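Local structure of Kiaa0380 (Homo sapiens, 1HTJ) at residues Q32-L37 / S58-Y63; A42-F47 / N197-H202. The protein is a Rho guanine nucleotide exchange factor (PDZ-RhoGEF) whose RGS-like domain probably links heterotrimeric G protein signalling to Rho GTPases. The protein carries 3 engineered substitutions. All blocks are in the same frame, centred on the assembly; numbering follows the deposited sequence.

Contact 1: Q32-L37 / S58-Y63; sequences QDLEKL and SPLLFY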
# COMPACT_ATOMS: atom_id res chain seq x y z
N GLN A 32 -10.37 -9.51 5.37
CA GLN A 32 -9.70 -10.79 5.49
C GLN A 32 -8.81 -11.17 4.29
O GLN A 32 -7.78 -11.83 4.46
CB GLN A 32 -10.77 -11.86 5.72
CG GLN A 32 -10.24 -13.23 6.10
CD GLN A 32 -11.37 -14.18 6.48
OE1 GLN A 32 -11.12 -15.36 6.73
NE2 GLN A 32 -12.60 -13.68 6.53
N ASP A 33 -9.21 -10.73 3.10
CA ASP A 33 -8.51 -11.05 1.86
C ASP A 33 -7.88 -9.86 1.14
O ASP A 33 -8.59 -9.00 0.62
CB ASP A 33 -9.49 -11.75 0.91
CG ASP A 33 -8.83 -12.31 -0.34
OD1 ASP A 33 -7.62 -12.06 -0.58
OD2 ASP A 33 -9.54 -13.00 -1.10
N LEU A 34 -6.56 -9.83 1.08
CA LEU A 34 -5.86 -8.74 0.42
C LEU A 34 -6.37 -8.52 -1.00
O LEU A 34 -6.53 -7.38 -1.45
CB LEU A 34 -4.35 -9.03 0.40
CG LEU A 34 -3.44 -7.98 -0.22
CD1 LEU A 34 -3.70 -6.60 0.38
CD2 LEU A 34 -2.01 -8.38 0.02
N GLU A 35 -6.64 -9.62 -1.70
CA GLU A 35 -7.14 -9.54 -3.07
C GLU A 35 -8.43 -8.75 -3.15
O GLU A 35 -8.68 -8.06 -4.14
CB GLU A 35 -7.39 -10.95 -3.63
CG GLU A 35 -6.12 -11.74 -3.89
CD GLU A 35 -5.14 -10.97 -4.75
OE1 GLU A 35 -5.58 -10.39 -5.77
OE2 GLU A 35 -3.94 -10.94 -4.40
N LYS A 36 -9.26 -8.86 -2.13
CA LYS A 36 -10.51 -8.13 -2.09
C LYS A 36 -10.22 -6.69 -1.69
O LYS A 36 -10.74 -5.75 -2.28
CB LYS A 36 -11.47 -8.76 -1.08
CG LYS A 36 -11.82 -10.22 -1.35
CD LYS A 36 -12.92 -10.69 -0.40
CE LYS A 36 -13.36 -12.12 -0.70
NZ LYS A 36 -12.29 -13.11 -0.41
N LEU A 37 -9.38 -6.55 -0.67
CA LEU A 37 -8.98 -5.27 -0.13
C LEU A 37 -8.34 -4.37 -1.18
O LEU A 37 -8.59 -3.16 -1.21
CB LEU A 37 -8.02 -5.52 1.04
CG LEU A 37 -7.88 -4.48 2.16
CD1 LEU A 37 -9.24 -4.08 2.72
CD2 LEU A 37 -6.99 -5.08 3.25
N SER A 58 6.10 -0.52 5.24
CA SER A 58 6.89 -0.98 4.11
C SER A 58 6.32 -2.11 3.24
O SER A 58 6.07 -1.92 2.05
CB SER A 58 8.30 -1.35 4.59
OG SER A 58 8.85 -0.29 5.37
N PRO A 59 6.09 -3.31 3.82
CA PRO A 59 5.56 -4.41 3.00
C PRO A 59 4.31 -4.13 2.19
O PRO A 59 4.26 -4.49 1.00
CB PRO A 59 5.36 -5.55 4.01
CG PRO A 59 5.22 -4.85 5.32
CD PRO A 59 6.23 -3.72 5.22
N LEU A 60 3.31 -3.50 2.80
CA LEU A 60 2.08 -3.22 2.08
C LEU A 60 2.23 -2.11 1.07
O LEU A 60 1.67 -2.21 -0.04
CB LEU A 60 0.95 -2.88 3.04
CG LEU A 60 -0.38 -2.53 2.38
CD1 LEU A 60 -0.81 -3.66 1.45
CD2 LEU A 60 -1.45 -2.29 3.46
N LEU A 61 2.94 -1.04 1.42
CA LEU A 61 3.11 0.05 0.48
C LEU A 61 3.92 -0.45 -0.70
O LEU A 61 3.67 -0.08 -1.85
CB LEU A 61 3.79 1.27 1.13
CG LEU A 61 2.90 2.11 2.07
CD1 LEU A 61 3.69 3.33 2.56
CD2 LEU A 61 1.64 2.57 1.31
N PHE A 62 4.90 -1.30 -0.41
CA PHE A 62 5.72 -1.87 -1.46
C PHE A 62 4.81 -2.69 -2.38
O PHE A 62 4.80 -2.51 -3.61
CB PHE A 62 6.79 -2.78 -0.86
CG PHE A 62 7.46 -3.64 -1.88
CD1 PHE A 62 8.19 -3.06 -2.93
CD2 PHE A 62 7.31 -5.03 -1.86
CE1 PHE A 62 8.75 -3.84 -3.93
CE2 PHE A 62 7.87 -5.82 -2.86
CZ PHE A 62 8.59 -5.23 -3.90
N TYR A 63 4.04 -3.58 -1.77
CA TYR A 63 3.13 -4.45 -2.51
C TYR A 63 2.19 -3.64 -3.42
O TYR A 63 1.98 -3.98 -4.59
CB TYR A 63 2.29 -5.27 -1.51
CG TYR A 63 1.33 -6.21 -2.18
CD1 TYR A 63 1.62 -7.56 -2.30
CD2 TYR A 63 0.13 -5.74 -2.71
CE1 TYR A 63 0.74 -8.43 -2.93
CE2 TYR A 63 -0.76 -6.60 -3.35
CZ TYR A 63 -0.45 -7.94 -3.45
OH TYR A 63 -1.34 -8.80 -4.06
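The helical turn that brings L34 and E35 up to Y63 begins at D33 O, which accepts from both K36 N (2.8 Å) and L37 N (2.9 Å). An aspartate suits this N-cap because its short carboxylate folds back on the turn: OD1 of D33 takes E35 N at 2.9 Å from above the carboxylate plane, while OD2 offers its anti lone pair to NZ of K36 in a salt bridge. From the turn so fixed, L34 holds CG anti to its N (chi1 -178°) and lays CD2 over one face of the Y63 ring, 4.0 Å from the centroid and displaced toward CZ, a CH-pi contact. CD1 of L34, the other methyl, lies 4.3 Å from CD1 of L60, so one branched leucine serves two partners a helical turn apart. Nearer the surface, OE2 of E35 lies 3.4 Å from OH of Y63, while OE1 of E35 forms a salt bridge with K38. Replacing Y63 by an alanine would probably open a gap beneath L34 CD2, which would lose the ring face it rests on. M129 of helix 118-144 also packs on L34, and I132 on Y63, so that helix borders the contact, while helix 41-54 touches L60 and L37.

Contact 2: A42-F47 / N197-H202; sequences AHLGVF and NTYMSH
L44 and G45 are the residues of 42-47 that meet the last turns of helix 186-202, at Y199 and M200. Ahead of them, A42 turns its CB away from that helix and packs on V169 of helix 163-182. L44 then reaches across: its chi1 of -176° swings the branch away from the backbone N and carries CD2 to the Y199 ring, 3.4 Å from CE2 and 3.7 Å from CD2 of that tyrosine. The methyl comes at the ring obliquely, and CD2 of L44 also lies 4.0 Å from CE of M200, so one methyl meets the tyrosine ring and the end of M200 on two different sides. A leucine has the length and branching to bridge this wide antiparallel pairing, in which the axes of the two short segments come no closer than 12.2 Å, at 164° between their directions. In this all-helical RGS-like fold the contact packs the last helix of the chain, 186-202, against the third, 41-54. At G45 the spacing is least, 9.1 Å between its CA and that of M200. With no side chain here, the tip of M200, present as selenomethionine, approaches the backbone, its CE 4.3 Å from G45 N; a bend at chi2 (-54°) helps steer the long, unbranched chain there. Y199 suits a buried place because its ring packs on apolar groups while its OH hydrogen-bonds to K38 O. Further along, V46 and F47 turn to helix 118-144, where F47 packs on I136 and V46 on Y139.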
# COMPACT_ATOMS: atom_id res chain seq x y z
N ALA A 42 -11.92 2.25 0.10
CA ALA A 42 -12.32 2.71 1.43
C ALA A 42 -11.76 1.80 2.52
O ALA A 42 -11.19 2.27 3.51
CB ALA A 42 -13.84 2.76 1.53
N HIS A 43 -11.93 0.49 2.32
CA HIS A 43 -11.46 -0.52 3.25
C HIS A 43 -9.95 -0.49 3.35
O HIS A 43 -9.38 -0.54 4.46
CB HIS A 43 -11.93 -1.89 2.78
CG HIS A 43 -13.42 -2.06 2.85
ND1 HIS A 43 -14.28 -1.36 2.04
CD2 HIS A 43 -14.19 -2.79 3.69
CE1 HIS A 43 -15.53 -1.65 2.38
NE2 HIS A 43 -15.50 -2.51 3.38
N LEU A 44 -9.30 -0.40 2.20
CA LEU A 44 -7.85 -0.35 2.14
C LEU A 44 -7.39 0.87 2.93
O LEU A 44 -6.42 0.81 3.67
CB LEU A 44 -7.39 -0.23 0.68
CG LEU A 44 -5.87 -0.26 0.48
CD1 LEU A 44 -5.33 -1.63 0.86
CD2 LEU A 44 -5.53 0.05 -0.98
N GLY A 45 -8.10 1.97 2.76
CA GLY A 45 -7.78 3.19 3.47
C GLY A 45 -7.86 2.98 4.97
O GLY A 45 -6.95 3.36 5.70
N VAL A 46 -8.95 2.39 5.44
CA VAL A 46 -9.11 2.12 6.86
C VAL A 46 -7.90 1.28 7.33
O VAL A 46 -7.23 1.63 8.30
CB VAL A 46 -10.42 1.34 7.14
CG1 VAL A 46 -10.44 0.84 8.57
CG2 VAL A 46 -11.62 2.24 6.87
N PHE A 47 -7.64 0.19 6.62
CA PHE A 47 -6.53 -0.68 6.96
C PHE A 47 -5.20 0.08 6.97
O PHE A 47 -4.35 -0.14 7.84
CB PHE A 47 -6.48 -1.84 5.95
CG PHE A 47 -5.39 -2.86 6.23
CD1 PHE A 47 -5.15 -3.32 7.53
CD2 PHE A 47 -4.60 -3.37 5.18
CE1 PHE A 47 -4.15 -4.26 7.79
CE2 PHE A 47 -3.61 -4.31 5.43
CZ PHE A 47 -3.38 -4.76 6.74
N ASN A 197 0.08 7.74 -2.56
CA ASN A 197 -0.55 8.45 -3.67
C ASN A 197 -0.40 7.71 -5.00
O ASN A 197 -1.26 7.80 -5.85
CB ASN A 197 0.01 9.87 -3.76
CG ASN A 197 -0.43 10.73 -2.60
OD1 ASN A 197 -1.60 10.69 -2.20
ND2 ASN A 197 0.50 11.51 -2.04
N THR A 198 0.69 6.96 -5.16
CA THR A 198 0.89 6.21 -6.39
C THR A 198 -0.25 5.22 -6.58
O THR A 198 -0.77 5.06 -7.68
CB THR A 198 2.21 5.44 -6.33
OG1 THR A 198 3.29 6.36 -6.39
CG2 THR A 198 2.30 4.45 -7.47
N TYR A 199 -0.62 4.54 -5.50
CA TYR A 199 -1.69 3.57 -5.56
C TYR A 199 -3.05 4.21 -5.66
O TYR A 199 -3.85 3.87 -6.54
CB TYR A 199 -1.71 2.67 -4.33
CG TYR A 199 -2.64 1.50 -4.55
CD1 TYR A 199 -2.25 0.43 -5.36
CD2 TYR A 199 -3.92 1.49 -4.01
CE1 TYR A 199 -3.11 -0.62 -5.64
CE2 TYR A 199 -4.80 0.44 -4.27
CZ TYR A 199 -4.39 -0.61 -5.09
OH TYR A 199 -5.22 -1.68 -5.34
N MSE A 200 -3.33 5.12 -4.74
CA MSE A 200 -4.61 5.79 -4.71
C MSE A 200 -4.91 6.49 -6.02
O MSE A 200 -6.00 6.35 -6.58
CB MSE A 200 -4.67 6.79 -3.55
CG MSE A 200 -4.86 6.13 -2.19
SE MSE A 200 -6.41 4.95 -2.14
CE MSE A 200 -6.05 3.94 -0.52
N SER A 201 -3.94 7.24 -6.50
CA SER A 201 -4.09 7.96 -7.75
C SER A 201 -4.45 6.94 -8.83
O SER A 201 -5.41 7.12 -9.57
CB SER A 201 -2.78 8.67 -8.10
OG SER A 201 -2.85 9.21 -9.39
N HIS A 202 -3.68 5.86 -8.90
CA HIS A 202 -3.94 4.82 -9.87
C HIS A 202 -5.34 4.22 -9.69
O HIS A 202 -5.97 3.79 -10.66
CB HIS A 202 -2.86 3.74 -9.75
CG HIS A 202 -3.22 2.44 -10.39
ND1 HIS A 202 -3.85 1.43 -9.70
CD2 HIS A 202 -3.01 1.97 -11.64
CE1 HIS A 202 -4.01 0.38 -10.50
NE2 HIS A 202 -3.51 0.69 -11.68

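Overall arrangement
The two contacts lie side by side in the interior, their centres about 10 Å apart, and their segments alternate along the chain: 32-37, 42-47, 58-63, 197-202. Helix 41-54 joins them. L37 CD1 lies 3.5 Å from H43 CB, and L60 CD2 lies 3.6 Å from F47 CE2, so both segments of contact 1 pack on 42-47, L37 O also lying 3.7 Å from CB of L44, the residue that meets Y199. K38 is a second tie, its NZ paired with E35 and its carbonyl oxygen with the Y199 hydroxyl. Y199 also touches L64 and V68 of helix 58-69, bringing the last helix against the one that carries Y63.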